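Local coordinates for alpha-hemoglobin-stabilizing protein (Homo sapiens, PDB 1Z8U), which acts as a chaperone for alpha-hemoglobin, protecting the free globin from precipitation and harmful aggregation during normal erythroid cell development, at residues 30-35 against 83-88; 5-10 against 55-60; 47-52 against 68-73; 13-18 against 72-77. The protein carries 1 engineered substitution. All coordinates share one frame; numbering follows the deposited sequence.

Interaction 1: 30-35 against 83-88; sequences ALVSEE and AKYRDF. Engineered in segment 30-35: Ala30 (natural residue Pro).
Tyr85 and Val32 form the polar centre of a surface contact at one end of the molecule, where the last turn of helix 60-86 meets the residues leading into helix 34-52. With CG anti to the backbone N (chi1 -178°), the Tyr85 ring extends away from its own helix and its OH reaches the loop. The OH donates a hydrogen bond to Val32 O, which sits in the plane of the ring at its edge. The modelled length between Tyr85 OH and Val32 O, 2.4 Å, is very short, so its exact value is doubtful. Val32 CG1 also packs against the phenol end, 4.1 Å from Tyr85 CZ. Ala30, an engineered residue, places its CB near the ring edge, 3.6 Å from Tyr85 CE2. Phe27 meets the same ring edge-to-face.

Farther out, Glu34 and Arg86 form a long salt bridge, with OE2 of Glu34 3.7 Å from NH1 of Arg86. The carboxylate and guanidinium planes are 79° apart, so the groups do not pair flat. Ser33 is the N-cap of the helix that follows, its OG bonded to Asp36 N. The tyrosine hydroxyl thus makes the directional link from helix 60-86 to the backbone of the loop before helix 34-52, while the exposed ion pair is likely to add little.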
# COMPACT_ATOMS: atom_id res chain seq x y z
N ALA A 30 6.18 -10.92 4.63
CA ALA A 30 6.15 -9.65 5.36
C ALA A 30 7.53 -9.10 5.71
O ALA A 30 7.81 -7.93 5.47
CB ALA A 30 5.33 -9.81 6.64
N LEU A 31 8.40 -9.96 6.25
CA LEU A 31 9.75 -9.57 6.66
C LEU A 31 9.80 -8.21 7.34
O LEU A 31 10.87 -7.65 7.55
CB LEU A 31 10.72 -9.58 5.48
CG LEU A 31 11.13 -10.93 4.90
CD1 LEU A 31 12.07 -10.72 3.71
CD2 LEU A 31 11.80 -11.77 5.98
N VAL A 32 8.63 -7.68 7.67
CA VAL A 32 8.54 -6.40 8.34
C VAL A 32 8.39 -6.70 9.83
O VAL A 32 7.80 -7.72 10.21
CB VAL A 32 7.34 -5.59 7.82
CG1 VAL A 32 6.05 -6.33 8.09
CG2 VAL A 32 7.32 -4.23 8.46
N SER A 33 8.94 -5.84 10.67
CA SER A 33 8.86 -6.04 12.11
C SER A 33 7.45 -5.75 12.64
O SER A 33 6.61 -5.19 11.94
CB SER A 33 9.87 -5.13 12.81
OG SER A 33 9.51 -3.77 12.67
N GLU A 34 7.20 -6.15 13.87
CA GLU A 34 5.89 -5.92 14.49
C GLU A 34 5.66 -4.41 14.57
O GLU A 34 4.54 -3.92 14.36
CB GLU A 34 5.88 -6.52 15.91
CG GLU A 34 4.58 -6.28 16.69
CD GLU A 34 4.65 -6.81 18.11
OE1 GLU A 34 4.83 -8.03 18.29
OE2 GLU A 34 4.53 -5.99 19.05
N GLU A 35 6.73 -3.70 14.87
CA GLU A 35 6.73 -2.26 14.99
C GLU A 35 6.29 -1.60 13.69
O GLU A 35 5.43 -0.70 13.70
CB GLU A 35 8.14 -1.79 15.36
CG GLU A 35 8.19 -0.53 16.18
CD GLU A 35 9.61 -0.04 16.36
OE1 GLU A 35 9.86 0.80 17.25
OE2 GLU A 35 10.49 -0.50 15.59
N ALA A 83 -2.76 -9.35 16.12
CA ALA A 83 -2.53 -10.45 17.05
C ALA A 83 -2.03 -11.70 16.33
O ALA A 83 -1.04 -12.31 16.73
CB ALA A 83 -3.80 -10.76 17.82
N LYS A 84 -2.73 -12.08 15.27
CA LYS A 84 -2.33 -13.25 14.51
C LYS A 84 -0.92 -13.03 13.98
O LYS A 84 -0.07 -13.92 14.09
CB LYS A 84 -3.30 -13.51 13.35
CG LYS A 84 -3.06 -14.85 12.67
CD LYS A 84 -3.92 -15.04 11.43
CE LYS A 84 -3.59 -16.35 10.73
NZ LYS A 84 -4.30 -16.49 9.43
N TYR A 85 -0.66 -11.85 13.42
CA TYR A 85 0.66 -11.54 12.89
C TYR A 85 1.67 -11.48 14.02
O TYR A 85 2.84 -11.83 13.85
CB TYR A 85 0.65 -10.20 12.15
CG TYR A 85 1.99 -9.84 11.55
CD1 TYR A 85 2.89 -9.00 12.21
CD2 TYR A 85 2.38 -10.38 10.31
CE1 TYR A 85 4.14 -8.70 11.66
CE2 TYR A 85 3.62 -10.09 9.76
CZ TYR A 85 4.50 -9.25 10.43
OH TYR A 85 5.73 -8.98 9.87
N ARG A 86 1.22 -11.04 15.18
CA ARG A 86 2.08 -10.95 16.35
C ARG A 86 2.54 -12.37 16.67
O ARG A 86 3.68 -12.59 17.05
CB ARG A 86 1.30 -10.38 17.52
CG ARG A 86 2.16 -9.77 18.61
CD ARG A 86 1.95 -8.28 18.64
NE ARG A 86 0.55 -7.93 18.84
CZ ARG A 86 0.07 -6.70 18.78
NH1 ARG A 86 0.89 -5.68 18.53
NH2 ARG A 86 -1.22 -6.48 18.98
N ASP A 87 1.62 -13.32 16.51
CA ASP A 87 1.90 -14.72 16.78
C ASP A 87 2.49 -15.40 15.55
O ASP A 87 2.25 -16.58 15.30
CB ASP A 87 0.61 -15.44 17.22
CG ASP A 87 0.87 -16.86 17.70
OD1 ASP A 87 1.70 -17.04 18.62
OD2 ASP A 87 0.24 -17.80 17.16
N PHE A 88 3.27 -14.65 14.79
CA PHE A 88 3.92 -15.18 13.60
C PHE A 88 5.42 -15.04 13.82
O PHE A 88 6.23 -15.53 13.04
CB PHE A 88 3.49 -14.40 12.36
CG PHE A 88 3.89 -15.05 11.06
CD1 PHE A 88 3.37 -16.29 10.70
CD2 PHE A 88 4.79 -14.43 10.20
CE1 PHE A 88 3.74 -16.90 9.51
CE2 PHE A 88 5.17 -15.04 9.01
CZ PHE A 88 4.64 -16.27 8.66

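Interaction 2: 5-10 against 55-60; sequences KANKDL and QVTGEP
ND2 of Asn7 is gripped by two acceptors: the backbone O of Thr57 across the contact, and OE1 of Glu62 on helix 60-86. The same amide uses its OD1 to accept a hydrogen bond from Thr57 N, though the place of OD1 is less sure because it is modelled too close to a neighbour. Asn7 therefore pairs with both backbone polar groups of one loop residue. The bonds are nearly straight, with angles at the hydrogen of 165° for Asn7 ND2 to Thr57 O and 160° for Thr57 N to Asn7 OD1. Both are modelled very short, so their lengths are doubtful. CG of Asn7 lies beside the backbone N (chi1 -53°), and the two bonds together fix the turn of the amide. An alanine here would probably leave Thr57 N and Thr57 O without these partners and the loop freer to shift.

Apolar groups close in nearby. Leu10 crosses Gln55 at about a right angle, its CD1 lying 3.8 Å from Gln55 CB. Val56 leans on Arg63, Ala66 and Leu67 of helix 60-86. The first turns of helix 5-23 thus rest against the loop that joins helix 34-52 to helix 60-86.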
# COMPACT_ATOMS: atom_id res chain seq x y z
N LYS A 5 -28.84 6.70 7.56
CA LYS A 5 -28.96 5.55 6.66
C LYS A 5 -27.95 5.57 5.51
O LYS A 5 -27.73 4.55 4.86
CB LYS A 5 -30.38 5.47 6.09
CG LYS A 5 -30.96 4.06 6.08
CD LYS A 5 -31.15 3.53 7.51
CE LYS A 5 -31.85 2.18 7.54
NZ LYS A 5 -32.05 1.68 8.93
N ALA A 6 -27.35 6.73 5.26
CA ALA A 6 -26.36 6.87 4.20
C ALA A 6 -24.99 6.44 4.71
O ALA A 6 -24.44 5.43 4.28
CB ALA A 6 -26.31 8.31 3.71
N ASN A 7 -24.45 7.21 5.64
CA ASN A 7 -23.14 6.91 6.22
C ASN A 7 -23.13 5.59 6.99
O ASN A 7 -22.07 5.05 7.29
CB ASN A 7 -22.69 8.04 7.14
CG ASN A 7 -22.74 9.39 6.47
OD1 ASN A 7 -22.41 9.51 5.29
ND2 ASN A 7 -23.15 10.41 7.21
N LYS A 8 -24.32 5.08 7.32
CA LYS A 8 -24.43 3.83 8.06
C LYS A 8 -23.88 2.67 7.24
O LYS A 8 -23.15 1.82 7.75
CB LYS A 8 -25.90 3.55 8.42
CG LYS A 8 -26.11 2.30 9.28
CD LYS A 8 -25.51 2.46 10.68
CE LYS A 8 -26.32 3.39 11.57
NZ LYS A 8 -27.60 2.80 12.05
N ASP A 9 -24.23 2.66 5.96
CA ASP A 9 -23.77 1.61 5.04
C ASP A 9 -22.36 1.90 4.54
O ASP A 9 -21.56 0.98 4.33
CB ASP A 9 -24.75 1.50 3.87
CG ASP A 9 -26.17 1.22 4.32
OD1 ASP A 9 -26.41 0.17 4.95
OD2 ASP A 9 -27.06 2.06 4.05
N LEU A 10 -22.05 3.18 4.35
CA LEU A 10 -20.73 3.60 3.90
C LEU A 10 -19.69 2.99 4.84
O LEU A 10 -18.71 2.39 4.40
CB LEU A 10 -20.65 5.13 3.95
CG LEU A 10 -19.60 5.86 3.11
CD1 LEU A 10 -19.99 5.77 1.64
CD2 LEU A 10 -19.52 7.32 3.55
N GLN A 55 -16.70 10.82 1.55
CA GLN A 55 -17.89 10.02 1.27
C GLN A 55 -18.98 10.22 2.31
O GLN A 55 -20.17 10.07 2.00
CB GLN A 55 -17.51 8.55 1.19
CG GLN A 55 -16.42 8.27 0.17
CD GLN A 55 -16.83 8.68 -1.23
OE1 GLN A 55 -15.97 8.90 -2.09
NE2 GLN A 55 -18.13 8.77 -1.48
N VAL A 56 -18.60 10.54 3.54
CA VAL A 56 -19.58 10.76 4.60
C VAL A 56 -20.48 11.91 4.18
O VAL A 56 -20.02 12.89 3.58
CB VAL A 56 -18.91 11.13 5.95
CG1 VAL A 56 -18.38 9.88 6.62
CG2 VAL A 56 -17.79 12.12 5.73
N THR A 57 -21.76 11.79 4.50
CA THR A 57 -22.73 12.80 4.14
C THR A 57 -23.48 13.32 5.37
O THR A 57 -23.59 12.62 6.38
CB THR A 57 -23.75 12.25 3.11
OG1 THR A 57 -24.90 13.10 3.08
CG2 THR A 57 -24.16 10.84 3.46
N GLY A 58 -23.98 14.54 5.27
CA GLY A 58 -24.71 15.13 6.37
C GLY A 58 -24.12 16.43 6.87
O GLY A 58 -23.43 17.15 6.14
N GLU A 59 -24.39 16.74 8.14
CA GLU A 59 -23.90 17.96 8.77
C GLU A 59 -22.68 17.64 9.64
O GLU A 59 -22.53 16.53 10.13
CB GLU A 59 -25.01 18.58 9.64
CG GLU A 59 -26.37 18.75 8.94
CD GLU A 59 -26.35 19.73 7.79
OE1 GLU A 59 -27.40 19.91 7.15
OE2 GLU A 59 -25.28 20.34 7.52
N PRO A 60 -21.80 18.64 9.84
CA PRO A 60 -20.59 18.49 10.65
C PRO A 60 -20.72 17.58 11.86
O PRO A 60 -19.90 16.68 12.07
CB PRO A 60 -20.27 19.93 11.03
CG PRO A 60 -20.62 20.66 9.77
CD PRO A 60 -21.95 20.03 9.39

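Interaction 3: 47-52 against 68-73; sequences FYINYY and QELRQE
Leu70 and Tyr52 make the packed, buried half of this contact, while Arg71 makes its outer half against the tip of Ile49. Leu70 CD2 comes within 3.9 Å of Tyr52 CD2, and the two side chains cross at about a right angle. The same methyl lies 4.4 Å from Ile49 CG1, so Leu70 reaches both Tyr52 and Ile49. The polar end of Tyr52 is held elsewhere: its OH is hydrogen-bonded to OE2 of Glu17 on helix 5-23.

On the outer side, exposed Arg71 lays its guanidinium against the buried Ile49, whose CD1 lies over one face. The approach is modelled too close, so its exact distance is doubtful. No hydrogen bond crosses here, and Arg71 makes a long, weak ion pair with Glu42.

The segments run antiparallel, at 156°, with axes 10.2 Å apart. On helix 34-52, Phe47, Tyr48, Tyr51 and Tyr52 also touch the bound partner protein, presumably alpha-hemoglobin. Neighbouring helices packed antiparallel around an apolar seam are typical of an up-down-up three-helix bundle, here with an aromatic binding face.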
# COMPACT_ATOMS: atom_id res chain seq x y z
N PHE A 47 -5.64 5.93 5.68
CA PHE A 47 -6.05 5.88 4.29
C PHE A 47 -7.58 5.80 4.13
O PHE A 47 -8.17 6.64 3.46
CB PHE A 47 -5.36 4.69 3.60
CG PHE A 47 -5.98 4.30 2.29
CD1 PHE A 47 -6.24 2.96 2.02
CD2 PHE A 47 -6.33 5.27 1.35
CE1 PHE A 47 -6.85 2.58 0.82
CE2 PHE A 47 -6.94 4.90 0.15
CZ PHE A 47 -7.20 3.56 -0.11
N TYR A 48 -8.20 4.79 4.73
CA TYR A 48 -9.66 4.62 4.65
C TYR A 48 -10.40 5.82 5.22
O TYR A 48 -11.39 6.29 4.66
CB TYR A 48 -10.11 3.36 5.38
CG TYR A 48 -10.02 2.11 4.56
CD1 TYR A 48 -8.80 1.71 4.02
CD2 TYR A 48 -11.14 1.30 4.34
CE1 TYR A 48 -8.69 0.54 3.27
CE2 TYR A 48 -11.04 0.12 3.59
CZ TYR A 48 -9.81 -0.26 3.06
OH TYR A 48 -9.68 -1.43 2.36
N ILE A 49 -9.93 6.31 6.36
CA ILE A 49 -10.58 7.45 6.98
C ILE A 49 -10.53 8.65 6.04
O ILE A 49 -11.56 9.23 5.72
CB ILE A 49 -9.91 7.80 8.31
CG1 ILE A 49 -10.21 6.71 9.33
CG2 ILE A 49 -10.41 9.14 8.81
CD1 ILE A 49 -9.44 6.88 10.61
N ASN A 50 -9.33 9.00 5.59
CA ASN A 50 -9.17 10.15 4.70
C ASN A 50 -9.94 9.94 3.41
O ASN A 50 -10.25 10.91 2.71
CB ASN A 50 -7.69 10.38 4.39
CG ASN A 50 -6.85 10.57 5.66
OD1 ASN A 50 -5.66 10.91 5.58
ND2 ASN A 50 -7.45 10.34 6.82
N TYR A 51 -10.26 8.69 3.09
CA TYR A 51 -11.01 8.39 1.87
C TYR A 51 -12.48 8.69 2.08
O TYR A 51 -13.05 9.54 1.41
CB TYR A 51 -10.85 6.92 1.47
CG TYR A 51 -11.79 6.51 0.34
CD1 TYR A 51 -12.80 5.57 0.55
CD2 TYR A 51 -11.67 7.07 -0.94
CE1 TYR A 51 -13.67 5.19 -0.49
CE2 TYR A 51 -12.52 6.70 -1.98
CZ TYR A 51 -13.52 5.76 -1.75
OH TYR A 51 -14.35 5.37 -2.79
N TYR A 52 -13.08 7.97 3.02
CA TYR A 52 -14.49 8.13 3.33
C TYR A 52 -14.80 9.48 3.93
O TYR A 52 -15.95 9.79 4.17
CB TYR A 52 -14.96 7.03 4.28
CG TYR A 52 -15.12 5.70 3.61
CD1 TYR A 52 -16.03 5.54 2.57
CD2 TYR A 52 -14.35 4.61 4.00
CE1 TYR A 52 -16.18 4.32 1.94
CE2 TYR A 52 -14.49 3.38 3.37
CZ TYR A 52 -15.41 3.24 2.34
OH TYR A 52 -15.58 2.02 1.75
N GLN A 68 -15.61 8.70 13.17
CA GLN A 68 -15.23 8.18 14.48
C GLN A 68 -15.71 6.74 14.70
O GLN A 68 -15.03 5.97 15.37
CB GLN A 68 -15.79 9.09 15.57
CG GLN A 68 -15.19 8.88 16.94
CD GLN A 68 -15.33 10.13 17.80
OE1 GLN A 68 -16.43 10.62 18.02
NE2 GLN A 68 -14.20 10.65 18.27
N GLU A 69 -16.86 6.39 14.15
CA GLU A 69 -17.38 5.03 14.32
C GLU A 69 -16.57 4.10 13.41
O GLU A 69 -16.23 2.99 13.80
CB GLU A 69 -18.86 4.95 13.95
CG GLU A 69 -19.54 3.67 14.46
CD GLU A 69 -20.81 3.31 13.69
OE1 GLU A 69 -21.67 4.20 13.51
OE2 GLU A 69 -20.94 2.14 13.27
N LEU A 70 -16.28 4.58 12.21
CA LEU A 70 -15.51 3.80 11.25
C LEU A 70 -14.18 3.39 11.89
O LEU A 70 -13.91 2.20 12.05
CB LEU A 70 -15.24 4.62 9.98
CG LEU A 70 -14.25 4.05 8.96
CD1 LEU A 70 -14.76 2.73 8.39
CD2 LEU A 70 -14.03 5.07 7.86
N ARG A 71 -13.37 4.38 12.25
CA ARG A 71 -12.09 4.11 12.88
C ARG A 71 -12.23 3.13 14.04
O ARG A 71 -11.38 2.26 14.23
CB ARG A 71 -11.43 5.41 13.35
CG ARG A 71 -10.21 5.18 14.23
CD ARG A 71 -9.37 6.43 14.37
NE ARG A 71 -8.35 6.51 13.32
CZ ARG A 71 -7.56 7.57 13.12
NH1 ARG A 71 -7.67 8.64 13.89
NH2 ARG A 71 -6.66 7.54 12.14
N GLN A 72 -13.30 3.27 14.83
CA GLN A 72 -13.55 2.37 15.96
C GLN A 72 -13.66 0.94 15.44
O GLN A 72 -13.14 0.00 16.06
CB GLN A 72 -14.86 2.72 16.68
CG GLN A 72 -14.85 2.62 18.20
CD GLN A 72 -15.04 1.18 18.67
OE1 GLN A 72 -14.24 0.66 19.45
NE2 GLN A 72 -16.10 0.52 18.20
N GLU A 73 -14.34 0.78 14.31
CA GLU A 73 -14.55 -0.53 13.70
C GLU A 73 -13.32 -1.06 12.97
O GLU A 73 -13.02 -2.25 13.05
CB GLU A 73 -15.74 -0.47 12.74
CG GLU A 73 -17.08 -0.19 13.43
CD GLU A 73 -17.48 -1.28 14.42
OE1 GLU A 73 -18.52 -1.12 15.08
OE2 GLU A 73 -16.76 -2.30 14.52

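Interaction 4: 13-18 against 72-77; sequences AGLKEF and QELNTL
Leu74 pushes its CD2 methyl into the hollow between Leu15 and Phe18, and this bump centres the fit of helix 60-86 against helix 5-23. The methyl stands over one face of the Phe18 ring, displaced toward the rim. It is 3.6 Å from CG of Phe18 and 4.0 Å from the ring centroid, a CH-pi contact. The same methyl of Leu74 also meets Leu15 CD2, at 3.6 Å.

Leu15 answers with a forked bump of its own. Its two methyls straddle CB of Glu73, with Leu15 CD1 and CD2 each 3.4 Å from that atom. The Glu73 chain bends at chi2 (-63°), and its carboxylate leads away from Leu15.

Leu77 fills the next hollow, one turn on. Its CD2 lies at the edge of the Phe18 ring, 3.9 Å from Phe18 CD2, and close to Leu15 O. Leucines therefore cover both a face and an edge of Phe18, whose ring also meets Tyr48 edge-to-face. An alanine in place of Phe18 would probably open a gap beside Leu74 and Leu77 and leave Tyr48 without its ring partner.

The two segments run nearly parallel, at 23°, with axes 10.0 Å apart. No hydrogen bond crosses between them, so this join rests on apolar shape fit, with little directional chemistry to fix it.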
# COMPACT_ATOMS: atom_id res chain seq x y z
N ALA A 13 -19.27 -0.63 4.24
CA ALA A 13 -18.52 -0.91 3.02
C ALA A 13 -17.01 -0.90 3.27
O ALA A 13 -16.31 -1.83 2.87
CB ALA A 13 -18.86 0.11 1.95
N GLY A 14 -16.54 0.15 3.92
CA GLY A 14 -15.12 0.27 4.21
C GLY A 14 -14.58 -0.84 5.09
O GLY A 14 -13.40 -1.17 5.05
N LEU A 15 -15.46 -1.43 5.89
CA LEU A 15 -15.07 -2.51 6.79
C LEU A 15 -15.02 -3.84 6.05
O LEU A 15 -14.32 -4.77 6.45
CB LEU A 15 -16.04 -2.58 7.97
CG LEU A 15 -16.04 -1.34 8.86
CD1 LEU A 15 -17.20 -1.39 9.84
CD2 LEU A 15 -14.71 -1.25 9.60
N LYS A 16 -15.77 -3.93 4.96
CA LYS A 16 -15.76 -5.14 4.17
C LYS A 16 -14.51 -5.05 3.32
O LYS A 16 -13.71 -5.99 3.25
CB LYS A 16 -17.01 -5.22 3.28
CG LYS A 16 -17.23 -6.60 2.67
CD LYS A 16 -18.51 -6.68 1.86
CE LYS A 16 -18.77 -8.11 1.39
NZ LYS A 16 -17.63 -8.66 0.58
N GLU A 17 -14.34 -3.89 2.68
CA GLU A 17 -13.18 -3.63 1.84
C GLU A 17 -11.91 -3.79 2.67
O GLU A 17 -10.90 -4.29 2.19
CB GLU A 17 -13.28 -2.20 1.27
CG GLU A 17 -14.53 -1.97 0.41
CD GLU A 17 -14.82 -0.50 0.13
OE1 GLU A 17 -15.81 -0.21 -0.59
OE2 GLU A 17 -14.08 0.37 0.63
N PHE A 18 -11.97 -3.38 3.93
CA PHE A 18 -10.82 -3.47 4.82
C PHE A 18 -10.49 -4.92 5.16
O PHE A 18 -9.32 -5.27 5.40
CB PHE A 18 -11.09 -2.71 6.12
CG PHE A 18 -9.88 -2.56 6.99
CD1 PHE A 18 -8.81 -1.76 6.58
CD2 PHE A 18 -9.80 -3.22 8.21
CE1 PHE A 18 -7.68 -1.63 7.36
CE2 PHE A 18 -8.67 -3.09 9.01
CZ PHE A 18 -7.61 -2.30 8.58
N GLN A 72 -13.30 3.27 14.83
CA GLN A 72 -13.55 2.37 15.96
C GLN A 72 -13.66 0.94 15.44
O GLN A 72 -13.14 0.00 16.06
CB GLN A 72 -14.86 2.72 16.68
CG GLN A 72 -14.85 2.62 18.20
CD GLN A 72 -15.04 1.18 18.67
OE1 GLN A 72 -14.24 0.66 19.45
NE2 GLN A 72 -16.10 0.52 18.20
N GLU A 73 -14.34 0.78 14.31
CA GLU A 73 -14.55 -0.53 13.70
C GLU A 73 -13.32 -1.06 12.97
O GLU A 73 -13.02 -2.25 13.05
CB GLU A 73 -15.74 -0.47 12.74
CG GLU A 73 -17.08 -0.19 13.43
CD GLU A 73 -17.48 -1.28 14.42
OE1 GLU A 73 -18.52 -1.12 15.08
OE2 GLU A 73 -16.76 -2.30 14.52
N LEU A 74 -12.63 -0.18 12.26
CA LEU A 74 -11.43 -0.59 11.53
C LEU A 74 -10.44 -1.23 12.50
O LEU A 74 -9.77 -2.20 12.17
CB LEU A 74 -10.80 0.62 10.85
CG LEU A 74 -11.63 1.19 9.70
CD1 LEU A 74 -11.08 2.54 9.27
CD2 LEU A 74 -11.63 0.22 8.54
N ASN A 75 -10.39 -0.68 13.71
CA ASN A 75 -9.50 -1.18 14.75
C ASN A 75 -9.94 -2.57 15.20
O ASN A 75 -9.11 -3.44 15.45
CB ASN A 75 -9.52 -0.24 15.95
CG ASN A 75 -9.06 1.16 15.60
OD1 ASN A 75 -9.07 2.06 16.44
ND2 ASN A 75 -8.66 1.36 14.35
N THR A 76 -11.25 -2.77 15.30
CA THR A 76 -11.80 -4.05 15.74
C THR A 76 -11.40 -5.19 14.79
O THR A 76 -11.31 -6.34 15.21
CB THR A 76 -13.33 -3.98 15.85
OG1 THR A 76 -13.70 -2.86 16.67
CG2 THR A 76 -13.89 -5.25 16.47
N LEU A 77 -11.18 -4.86 13.52
CA LEU A 77 -10.77 -5.87 12.55
C LEU A 77 -9.26 -5.99 12.57
O LEU A 77 -8.70 -7.08 12.52
CB LEU A 77 -11.23 -5.48 11.14
CG LEU A 77 -12.70 -5.71 10.76
CD1 LEU A 77 -13.61 -4.97 11.71
CD2 LEU A 77 -12.92 -5.25 9.33

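Interaction 3 is buried and interaction 4 partly buried, both near the middle of the bundle. Interactions 1 and 2 are surface contacts at its opposite ends, their centres 34 Å apart. Interactions 1 and 3 both join helix 34-52, or its lead-in, to helix 60-86, and interaction 4 adds helix 5-23 to that last helix. Interaction 2 ties helix 5-23 to a loop. The chemistry follows the place. The two end contacts use side-chain hydrogen bonds to loop backbone, whereas the two central ones have none across them and rely on apolar packing. Interactions 2 and 3 touch through Leu10 and Tyr52. Interactions 3 and 4 share Gln72 and Glu73 on helix 60-86.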